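Local structure of N-acetylmuramoyl-L-alanine amidase (Peptoclostridium difficile, 4RN7) at residues F7-D16 with Y60-A70; S21-L31 with L152-I162. The protein probably cleaves, as the zinc-dependent Amidase_3 domain of a longer membrane protein, the amide bond between N-acetylmuramic acid and L-alanine in peptidoglycan. All coordinates share one frame; numbering follows the deposited sequence.

Contact 1 (F7-D16 with Y60-A70); sequences FIDPGHGGND and YISLKDRAILA. With ZN (zinc ion), chain B.
R66 meets D9 with the two side chains crossing at about a right angle and their carboxylate and guanidinium planes 72° apart, so the salt bridge, R66 NH1 to D9 OD1 at 2.7 Å, is single-pronged. NH1 comes to OD1 on the syn side but out of the carboxylate plane, and S54 OG is also hydrogen-bonded to OD1. R66 runs extended from CG to NE, and its guanidinium edge is shared among carbonyls: NH1 donates to P10 O (2.9 Å) and NH2 to H12 O (2.8 Å), both acceptors close to the guanidinium plane, though each carbonyl is met from above its own plane. Behind it, NE and NH2 grip I61 O side-on, which fixes the rotation of the group. H12 binds the zinc ion through NE2 at 2.1 Å, while its ND1 donates to D16 OD2 (2.7 Å). Farther back, F7 has CG anti to its own N (chi1 -173°), which lays one ring face over A70, a CH-pi contact. The axes of helix segment 63-70 and strand 7-10 run nearly antiparallel (165°), the helix on one face of the sheet; I8 packs on helix 28-44, and D9 OD2 is hydrogen-bonded to S80 OG of neighbouring strand 77-84.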
loop_
_atom_site.group_PDB
_atom_site.type_symbol
_atom_site.label_atom_id
_atom_site.label_comp_id
_atom_site.label_asym_id
_atom_site.label_seq_id
_atom_site.Cartn_x
_atom_site.Cartn_y
_atom_site.Cartn_z
ATOM N N PHE A 7 -2.182 -4.163 9.403
ATOM C CA PHE A 7 -3.468 -3.807 8.807
ATOM C C PHE A 7 -3.219 -3.405 7.357
ATOM O O PHE A 7 -2.460 -2.461 7.093
ATOM C CB PHE A 7 -4.099 -2.651 9.576
ATOM C CG PHE A 7 -5.508 -2.314 9.147
ATOM C CD1 PHE A 7 -5.738 -1.444 8.090
ATOM C CD2 PHE A 7 -6.603 -2.860 9.813
ATOM C CE1 PHE A 7 -7.020 -1.124 7.696
ATOM C CE2 PHE A 7 -7.892 -2.536 9.420
ATOM C CZ PHE A 7 -8.100 -1.671 8.366
ATOM N N ILE A 8 -3.843 -4.123 6.424
ATOM C CA ILE A 8 -3.664 -3.843 4.998
ATOM C C ILE A 8 -4.928 -3.151 4.484
ATOM O O ILE A 8 -6.031 -3.644 4.685
ATOM C CB ILE A 8 -3.449 -5.126 4.189
ATOM C CG1 ILE A 8 -2.199 -5.874 4.664
ATOM C CG2 ILE A 8 -3.325 -4.806 2.697
ATOM C CD1 ILE A 8 -0.908 -5.066 4.548
ATOM N N ASP A 9 -4.755 -2.008 3.824
ATOM C CA ASP A 9 -5.884 -1.220 3.338
ATOM C C ASP A 9 -5.839 -1.080 1.807
ATOM O O ASP A 9 -5.135 -0.220 1.271
ATOM C CB ASP A 9 -5.856 0.171 3.975
ATOM C CG ASP A 9 -6.923 1.085 3.412
ATOM O OD1 ASP A 9 -8.108 0.664 3.347
ATOM O OD2 ASP A 9 -6.595 2.225 3.014
ATOM N N PRO A 10 -6.588 -1.929 1.088
ATOM C CA PRO A 10 -6.625 -1.773 -0.369
ATOM C C PRO A 10 -7.466 -0.544 -0.730
ATOM O O PRO A 10 -8.663 -0.525 -0.460
ATOM C CB PRO A 10 -7.323 -3.054 -0.863
ATOM C CG PRO A 10 -7.577 -3.922 0.390
ATOM C CD PRO A 10 -7.484 -2.999 1.575
ATOM N N GLY A 11 -6.847 0.467 -1.333
ATOM C CA GLY A 11 -7.520 1.732 -1.541
ATOM C C GLY A 11 -8.759 1.619 -2.398
ATOM O O GLY A 11 -8.848 0.755 -3.280
ATOM N N HIS A 12 -9.714 2.503 -2.133
ATOM C CA HIS A 12 -10.945 2.592 -2.915
ATOM C C HIS A 12 -11.795 1.325 -2.774
ATOM O O HIS A 12 -11.563 0.523 -1.869
ATOM C CB HIS A 12 -10.608 2.945 -4.372
ATOM C CG HIS A 12 -9.669 4.109 -4.491
ATOM N ND1 HIS A 12 -10.096 5.414 -4.418
ATOM C CD2 HIS A 12 -8.324 4.160 -4.651
ATOM C CE1 HIS A 12 -9.060 6.227 -4.547
ATOM N NE2 HIS A 12 -7.973 5.489 -4.670
ATOM N N GLY A 13 -12.794 1.146 -3.634
ATOM C CA GLY A 13 -13.691 0.015 -3.479
ATOM C C GLY A 13 -15.133 0.396 -3.719
ATOM O O GLY A 13 -15.541 1.530 -3.429
ATOM N N GLY A 14 -15.905 -0.550 -4.251
ATOM C CA GLY A 14 -17.317 -0.343 -4.491
ATOM C C GLY A 14 -17.525 0.806 -5.448
ATOM O O GLY A 14 -16.903 0.859 -6.516
ATOM N N ASN A 15 -18.383 1.741 -5.058
ATOM C CA ASN A 15 -18.675 2.899 -5.890
ATOM C C ASN A 15 -17.458 3.787 -6.168
ATOM O O ASN A 15 -17.446 4.547 -7.143
ATOM C CB ASN A 15 -19.802 3.718 -5.258
ATOM C CG ASN A 15 -20.397 4.724 -6.217
ATOM O OD1 ASN A 15 -21.199 4.373 -7.083
ATOM N ND2 ASN A 15 -20.011 5.986 -6.067
ATOM N N ASP A 16 -16.440 3.698 -5.316
ATOM C CA ASP A 16 -15.223 4.472 -5.520
ATOM C C ASP A 16 -14.227 3.654 -6.335
ATOM O O ASP A 16 -13.508 2.824 -5.794
ATOM C CB ASP A 16 -14.603 4.898 -4.182
ATOM C CG ASP A 16 -13.285 5.653 -4.358
ATOM O OD1 ASP A 16 -12.958 6.052 -5.494
ATOM O OD2 ASP A 16 -12.574 5.863 -3.356
ATOM N N TYR A 60 -17.331 -0.617 -0.704
ATOM C CA TYR A 60 -17.034 0.786 -0.428
ATOM C C TYR A 60 -16.705 0.962 1.051
ATOM O O TYR A 60 -17.468 0.509 1.917
ATOM C CB TYR A 60 -18.230 1.687 -0.789
ATOM C CG TYR A 60 -17.976 3.138 -0.444
ATOM C CD1 TYR A 60 -18.298 3.647 0.809
ATOM C CD2 TYR A 60 -17.382 3.994 -1.363
ATOM C CE1 TYR A 60 -18.043 4.966 1.132
ATOM C CE2 TYR A 60 -17.124 5.310 -1.048
ATOM C CZ TYR A 60 -17.451 5.793 0.197
ATOM O OH TYR A 60 -17.194 7.110 0.498
ATOM N N ILE A 61 -15.591 1.631 1.347
ATOM C CA ILE A 61 -15.284 2.026 2.720
ATOM C C ILE A 61 -14.781 3.471 2.778
ATOM O O ILE A 61 -13.829 3.824 2.074
ATOM C CB ILE A 61 -14.227 1.113 3.348
ATOM C CG1 ILE A 61 -14.639 -0.356 3.225
ATOM C CG2 ILE A 61 -13.987 1.491 4.805
ATOM C CD1 ILE A 61 -13.640 -1.287 3.831
ATOM N N SER A 62 -15.420 4.304 3.604
ATOM C CA SER A 62 -14.999 5.706 3.717
ATOM C C SER A 62 -13.602 5.834 4.333
ATOM O O SER A 62 -13.123 4.903 4.982
ATOM C CB SER A 62 -15.996 6.508 4.543
ATOM O OG SER A 62 -15.896 6.194 5.923
ATOM N N LEU A 63 -12.939 6.974 4.130
ATOM C CA LEU A 63 -11.603 7.162 4.702
ATOM C C LEU A 63 -11.656 7.127 6.228
ATOM O O LEU A 63 -10.802 6.503 6.866
ATOM C CB LEU A 63 -10.983 8.485 4.236
ATOM C CG LEU A 63 -10.834 8.610 2.725
ATOM C CD1 LEU A 63 -10.179 9.936 2.351
ATOM C CD2 LEU A 63 -10.031 7.441 2.201
ATOM N N LYS A 64 -12.659 7.793 6.796
ATOM C CA LYS A 64 -12.853 7.816 8.239
ATOM C C LYS A 64 -12.969 6.386 8.758
ATOM O O LYS A 64 -12.319 6.016 9.740
ATOM C CB LYS A 64 -14.101 8.619 8.600
ATOM C CG LYS A 64 -14.411 8.645 10.094
ATOM C CD LYS A 64 -15.587 9.550 10.395
ATOM C CE LYS A 64 -15.840 9.637 11.891
ATOM N NZ LYS A 64 -17.050 10.432 12.195
ATOM N N ASP A 65 -13.776 5.575 8.080
ATOM C CA ASP A 65 -13.984 4.194 8.510
ATOM C C ASP A 65 -12.702 3.359 8.456
ATOM O O ASP A 65 -12.486 2.514 9.323
ATOM C CB ASP A 65 -15.111 3.527 7.712
ATOM C CG ASP A 65 -16.495 3.899 8.224
ATOM O OD1 ASP A 65 -16.600 4.702 9.184
ATOM O OD2 ASP A 65 -17.505 3.392 7.671
ATOM N N ARG A 66 -11.852 3.573 7.447
ATOM C CA ARG A 66 -10.605 2.811 7.363
ATOM C C ARG A 66 -9.707 3.079 8.562
ATOM O O ARG A 66 -9.124 2.150 9.130
ATOM C CB ARG A 66 -9.860 3.110 6.058
ATOM C CG ARG A 66 -10.634 2.646 4.841
ATOM C CD ARG A 66 -10.132 3.257 3.542
ATOM N NE ARG A 66 -11.079 3.007 2.453
ATOM C CZ ARG A 66 -10.885 2.134 1.464
ATOM N NH1 ARG A 66 -9.765 1.419 1.401
ATOM N NH2 ARG A 66 -11.820 1.982 0.529
ATOM N N ALA A 67 -9.606 4.344 8.961
ATOM C CA ALA A 67 -8.779 4.691 10.112
ATOM C C ALA A 67 -9.394 4.120 11.388
ATOM O O ALA A 67 -8.685 3.656 12.279
ATOM C CB ALA A 67 -8.605 6.205 10.222
ATOM N N ILE A 68 -10.719 4.139 11.475
ATOM C CA ILE A 68 -11.384 3.552 12.631
ATOM C C ILE A 68 -11.103 2.051 12.704
ATOM O O ILE A 68 -10.723 1.542 13.764
ATOM C CB ILE A 68 -12.898 3.825 12.614
ATOM C CG1 ILE A 68 -13.177 5.293 12.958
ATOM C CG2 ILE A 68 -13.641 2.923 13.613
ATOM C CD1 ILE A 68 -14.624 5.687 12.784
ATOM N N LEU A 69 -11.271 1.347 11.585
ATOM C CA LEU A 69 -10.999 -0.090 11.548
ATOM C C LEU A 69 -9.556 -0.386 11.943
ATOM O O LEU A 69 -9.310 -1.287 12.742
ATOM C CB LEU A 69 -11.277 -0.668 10.151
ATOM C CG LEU A 69 -12.748 -0.667 9.732
ATOM C CD1 LEU A 69 -12.883 -0.965 8.239
ATOM C CD2 LEU A 69 -13.566 -1.651 10.582
ATOM N N ALA A 70 -8.611 0.367 11.379
ATOM C CA ALA A 70 -7.200 0.185 11.712
ATOM C C ALA A 70 -6.973 0.382 13.205
ATOM O O ALA A 70 -6.324 -0.437 13.864
ATOM C CB ALA A 70 -6.307 1.149 10.898
HETATM ZN ZN ZN B . -5.884 5.821 -4.874
HETATM O O HOH W 1 -14.182 2.757 -1.028
HETATM O O HOH W 2 -12.479 5.260 -0.241
#

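Contact 2 (S21-L31 with L152-I162). With ZN (zinc ion), chain B.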
loop_
_atom_site.group_PDB
_atom_site.type_symbol
_atom_site.label_atom_id
_atom_site.label_comp_id
_atom_site.label_asym_id
_atom_site.label_seq_id
_atom_site.Cartn_x
_atom_site.Cartn_y
_atom_site.Cartn_z
ATOM N N SER A 21 -8.103 3.383 -16.065
ATOM C CA SER A 21 -7.277 3.347 -17.275
ATOM C C SER A 21 -8.008 3.938 -18.471
ATOM O O SER A 21 -9.173 3.611 -18.708
ATOM C CB SER A 21 -6.871 1.908 -17.603
ATOM O OG SER A 21 -6.455 1.803 -18.955
ATOM N N LYS A 22 -7.327 4.794 -19.228
ATOM C CA LYS A 22 -7.895 5.408 -20.424
ATOM C C LYS A 22 -7.764 4.469 -21.615
ATOM O O LYS A 22 -8.376 4.679 -22.662
ATOM C CB LYS A 22 -7.175 6.724 -20.729
ATOM C CG LYS A 22 -7.950 7.983 -20.345
ATOM C CD LYS A 22 -7.093 9.235 -20.530
ATOM C CE LYS A 22 -7.897 10.510 -20.324
ATOM N N THR A 23 -6.964 3.426 -21.434
ATOM C CA THR A 23 -6.673 2.463 -22.485
ATOM C C THR A 23 -7.684 1.320 -22.486
ATOM O O THR A 23 -8.158 0.893 -23.540
ATOM C CB THR A 23 -5.269 1.840 -22.281
ATOM O OG1 THR A 23 -5.302 0.914 -21.185
ATOM C CG2 THR A 23 -4.233 2.916 -21.992
ATOM N N SER A 24 -8.023 0.850 -21.290
ATOM C CA SER A 24 -8.611 -0.471 -21.121
ATOM C C SER A 24 -9.767 -0.501 -20.126
ATOM O O SER A 24 -10.358 -1.557 -19.894
ATOM C CB SER A 24 -7.521 -1.422 -20.634
ATOM O OG SER A 24 -6.801 -0.836 -19.562
ATOM N N ASN A 25 -10.082 0.651 -19.541
ATOM C CA ASN A 25 -11.109 0.734 -18.503
ATOM C C ASN A 25 -10.939 -0.334 -17.428
ATOM O O ASN A 25 -11.847 -1.119 -17.152
ATOM C CB ASN A 25 -12.515 0.708 -19.111
ATOM C CG ASN A 25 -12.816 1.958 -19.926
ATOM O OD1 ASN A 25 -12.483 3.072 -19.518
ATOM N ND2 ASN A 25 -13.439 1.778 -21.083
ATOM N N ARG A 26 -9.736 -0.382 -16.870
ATOM C CA ARG A 26 -9.484 -1.130 -15.657
ATOM C C ARG A 26 -9.529 -0.107 -14.546
ATOM O O ARG A 26 -9.204 1.063 -14.777
ATOM C CB ARG A 26 -8.104 -1.774 -15.700
ATOM C CG ARG A 26 -7.972 -2.878 -16.730
ATOM C CD ARG A 26 -6.692 -3.666 -16.509
ATOM N NE ARG A 26 -6.649 -4.869 -17.333
ATOM C CZ ARG A 26 -6.100 -4.922 -18.541
ATOM N NH1 ARG A 26 -5.540 -3.841 -19.063
ATOM N NH2 ARG A 26 -6.105 -6.055 -19.228
ATOM N N TYR A 27 -9.939 -0.543 -13.356
ATOM C CA TYR A 27 -10.082 0.352 -12.215
ATOM C C TYR A 27 -9.029 0.101 -11.166
ATOM O O TYR A 27 -8.780 -1.046 -10.796
ATOM C CB TYR A 27 -11.436 0.139 -11.540
ATOM C CG TYR A 27 -12.601 0.305 -12.467
ATOM C CD1 TYR A 27 -12.663 1.372 -13.349
ATOM C CD2 TYR A 27 -13.641 -0.615 -12.466
ATOM C CE1 TYR A 27 -13.734 1.524 -14.207
ATOM C CE2 TYR A 27 -14.718 -0.470 -13.316
ATOM C CZ TYR A 27 -14.756 0.599 -14.186
ATOM O OH TYR A 27 -15.828 0.749 -15.036
ATOM N N GLU A 28 -8.457 1.181 -10.644
ATOM C CA GLU A 28 -7.531 1.100 -9.521
ATOM C C GLU A 28 -8.066 0.253 -8.363
ATOM O O GLU A 28 -7.322 -0.537 -7.788
ATOM C CB GLU A 28 -7.183 2.512 -9.024
ATOM C CG GLU A 28 -6.408 2.529 -7.710
ATOM C CD GLU A 28 -6.182 3.933 -7.182
ATOM O OE1 GLU A 28 -6.544 4.908 -7.887
ATOM O OE2 GLU A 28 -5.647 4.069 -6.060
ATOM N N LYS A 29 -9.348 0.403 -8.028
ATOM C CA LYS A 29 -9.911 -0.341 -6.902
ATOM C C LYS A 29 -9.659 -1.841 -7.029
ATOM O O LYS A 29 -9.388 -2.513 -6.028
ATOM C CB LYS A 29 -11.418 -0.074 -6.728
ATOM C CG LYS A 29 -12.291 -0.516 -7.911
ATOM C CD LYS A 29 -13.776 -0.588 -7.494
ATOM C CE LYS A 29 -14.639 -1.156 -8.618
ATOM N NZ LYS A 29 -16.094 -1.252 -8.257
ATOM N N ASP A 30 -9.734 -2.362 -8.253
ATOM C CA ASP A 30 -9.642 -3.802 -8.456
ATOM C C ASP A 30 -8.192 -4.258 -8.382
ATOM O O ASP A 30 -7.877 -5.314 -7.825
ATOM C CB ASP A 30 -10.228 -4.192 -9.811
ATOM C CG ASP A 30 -11.726 -4.015 -9.872
ATOM O OD1 ASP A 30 -12.412 -4.275 -8.856
ATOM O OD2 ASP A 30 -12.217 -3.614 -10.945
ATOM N N LEU A 31 -7.302 -3.454 -8.951
ATOM C CA LEU A 31 -5.887 -3.780 -8.938
ATOM C C LEU A 31 -5.310 -3.644 -7.529
ATOM O O LEU A 31 -4.471 -4.448 -7.102
ATOM C CB LEU A 31 -5.151 -2.885 -9.933
ATOM C CG LEU A 31 -5.676 -3.087 -11.356
ATOM C CD1 LEU A 31 -5.223 -1.977 -12.315
ATOM C CD2 LEU A 31 -5.225 -4.448 -11.864
ATOM N N LEU A 152 -1.186 4.191 -12.911
ATOM C CA LEU A 152 -2.143 3.497 -13.766
ATOM C C LEU A 152 -2.459 4.311 -15.011
ATOM O O LEU A 152 -2.886 3.765 -16.027
ATOM C CB LEU A 152 -3.433 3.179 -12.997
ATOM C CG LEU A 152 -4.492 2.423 -13.804
ATOM C CD1 LEU A 152 -3.962 1.074 -14.248
ATOM C CD2 LEU A 152 -5.746 2.249 -12.955
ATOM N N THR A 153 -2.224 5.619 -14.943
ATOM C CA THR A 153 -2.444 6.510 -16.085
ATOM C C THR A 153 -1.367 6.441 -17.193
ATOM O O THR A 153 -1.526 7.038 -18.262
ATOM C CB THR A 153 -2.642 7.977 -15.616
ATOM O OG1 THR A 153 -1.573 8.361 -14.729
ATOM C CG2 THR A 153 -3.980 8.120 -14.889
ATOM N N THR A 154 -0.284 5.713 -16.930
ATOM C CA THR A 154 0.803 5.546 -17.900
ATOM C C THR A 154 0.733 4.123 -18.446
ATOM O O THR A 154 0.888 3.159 -17.688
ATOM C CB THR A 154 2.166 5.781 -17.236
ATOM O OG1 THR A 154 2.235 7.128 -16.758
ATOM C CG2 THR A 154 3.295 5.569 -18.241
ATOM N N PRO A 155 0.459 3.987 -19.752
ATOM C CA PRO A 155 0.260 2.669 -20.368
ATOM C C PRO A 155 1.351 1.642 -20.056
ATOM O O PRO A 155 0.998 0.510 -19.754
ATOM C CB PRO A 155 0.226 2.988 -21.860
ATOM C CG PRO A 155 -0.379 4.361 -21.919
ATOM C CD PRO A 155 0.223 5.079 -20.716
ATOM N N SER A 156 2.634 2.000 -20.132
ATOM C CA SER A 156 3.671 1.050 -19.711
ATOM C C SER A 156 3.498 0.542 -18.266
ATOM O O SER A 156 3.679 -0.655 -17.996
ATOM C CB SER A 156 5.076 1.641 -19.912
ATOM O OG SER A 156 5.339 2.664 -18.961
ATOM N N GLU A 157 3.132 1.433 -17.340
ATOM C CA GLU A 157 3.024 1.067 -15.934
ATOM C C GLU A 157 1.831 0.140 -15.755
ATOM O O GLU A 157 1.876 -0.817 -14.981
ATOM C CB GLU A 157 2.775 2.306 -15.079
ATOM C CG GLU A 157 3.901 3.297 -15.023
ATOM C CD GLU A 157 4.933 2.900 -14.009
ATOM O OE1 GLU A 157 4.742 3.216 -12.811
ATOM O OE2 GLU A 157 5.928 2.268 -14.417
ATOM N N GLU A 158 0.752 0.449 -16.465
ATOM C CA GLU A 158 -0.445 -0.379 -16.411
ATOM C C GLU A 158 -0.126 -1.825 -16.830
ATOM O O GLU A 158 -0.605 -2.767 -16.203
ATOM C CB GLU A 158 -1.540 0.218 -17.292
ATOM C CG GLU A 158 -2.745 -0.700 -17.477
ATOM C CD GLU A 158 -3.809 -0.100 -18.367
ATOM O OE1 GLU A 158 -3.481 0.809 -19.159
ATOM O OE2 GLU A 158 -4.969 -0.549 -18.278
ATOM N N GLN A 159 0.716 -2.004 -17.847
ATOM C CA GLN A 159 1.061 -3.358 -18.292
ATOM C C GLN A 159 1.817 -4.146 -17.225
ATOM O O GLN A 159 1.739 -5.377 -17.184
ATOM C CB GLN A 159 1.867 -3.334 -19.590
ATOM C CG GLN A 159 1.047 -2.937 -20.812
ATOM C CD GLN A 159 -0.168 -3.830 -21.025
ATOM O OE1 GLN A 159 -0.062 -5.058 -21.045
ATOM N NE2 GLN A 159 -1.325 -3.214 -21.204
ATOM N N LYS A 160 2.557 -3.435 -16.375
ATOM C CA LYS A 160 3.193 -4.067 -15.214
ATOM C C LYS A 160 2.196 -4.325 -14.098
ATOM O O LYS A 160 2.145 -5.424 -13.563
ATOM C CB LYS A 160 4.327 -3.187 -14.678
ATOM C CG LYS A 160 5.501 -3.054 -15.647
ATOM C CD LYS A 160 6.545 -2.112 -15.083
ATOM C CE LYS A 160 7.763 -2.025 -15.993
ATOM N NZ LYS A 160 7.477 -1.470 -17.358
ATOM N N ILE A 161 1.438 -3.297 -13.731
ATOM C CA ILE A 161 0.486 -3.379 -12.618
ATOM C C ILE A 161 -0.497 -4.538 -12.776
ATOM O O ILE A 161 -0.871 -5.182 -11.786
ATOM C CB ILE A 161 -0.278 -2.050 -12.459
ATOM C CG1 ILE A 161 0.687 -0.935 -12.040
ATOM C CG2 ILE A 161 -1.370 -2.166 -11.387
ATOM C CD1 ILE A 161 0.140 0.484 -12.258
ATOM N N ILE A 162 -0.911 -4.823 -14.009
ATOM C CA ILE A 162 -1.882 -5.908 -14.236
ATOM C C ILE A 162 -1.262 -7.303 -14.242
ATOM O O ILE A 162 -1.975 -8.311 -14.200
ATOM C CB ILE A 162 -2.660 -5.722 -15.557
ATOM C CG1 ILE A 162 -1.739 -5.879 -16.776
ATOM C CG2 ILE A 162 -3.373 -4.384 -15.559
ATOM C CD1 ILE A 162 -2.435 -5.654 -18.128
HETATM ZN ZN ZN B . -5.884 5.821 -4.874
#
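T23 OG1 donates to E158 OE1 at 2.7 Å, meeting it on the syn side and 21° out of the carboxylate plane; T23 is poorly ordered, so this bond may be less firm than its length suggests. The loop ahead of helix 28-44 curls round the carboxylate. In the given conformer of S21, one of two, S21 OG accepts from the backbone N of T23 and of S24, each 3.0 Å away, which makes an ST turn and an ST motif. E158 reaches over from helix 155-161: its CG is anti to the backbone N (chi1 170°) and the chain stays extended beyond CG, so the acid group arrives among the hydroxyls of the loop. R26 adds a long, weak salt bridge, NH1 to E158 OE2 at 3.4 Å, whose guanidinium and carboxylate planes stand 86° apart; the position of OE2 is itself less certain.

I162 crosses R26 at about a right angle, with CD1 over one face of the guanidinium and CG2 3.5 Å from R26 CD. An apolar layer continues behind this polar patch. L31 CD1 touches L152 CD1 at 3.8 Å and I161 CG2 at 4.0 Å, crossing both side chains steeply, whereas L31 and I162 lie side by side and point the same way. The contact thus joins the loop 21-27 and the first turn of helix 28-44 to helix 155-161 and the residue just past it. L31, L152 and I161 also pack on L83 of strand 77-84, the strand that carries the zinc ligand H82. The other branch of L152, CD2, sits against the first turn of helix 28-44, 3.7 Å from E28 N. E28 OE1 accepts from T19 N, and the same carboxylate binds the zinc ion through OE2 at 2.1 Å.

From the N terminus the chain runs up strand 4-10 into the loop that carries H12, then through 21-31 into helix 28-44, strand 49-53 and helix 63-72, where contact 1 closes a loop of 43 intervening residues. Contact 2 opens at 21-31, inside that loop, and closes only at 152-162 after 120 residues, so the two cross rather than nest. Contact 1 ties helix 63-72 to the strand 4-10; contact 2 ties the beginning of helix 28-44 to helix 155-161, just after strand 144-151. Their centres are 20 Å apart, yet they meet at the zinc ion, which H12 and E28 share with H82, and through K29 NZ, 2.9 Å from G14 O, a probable hydrogen bond.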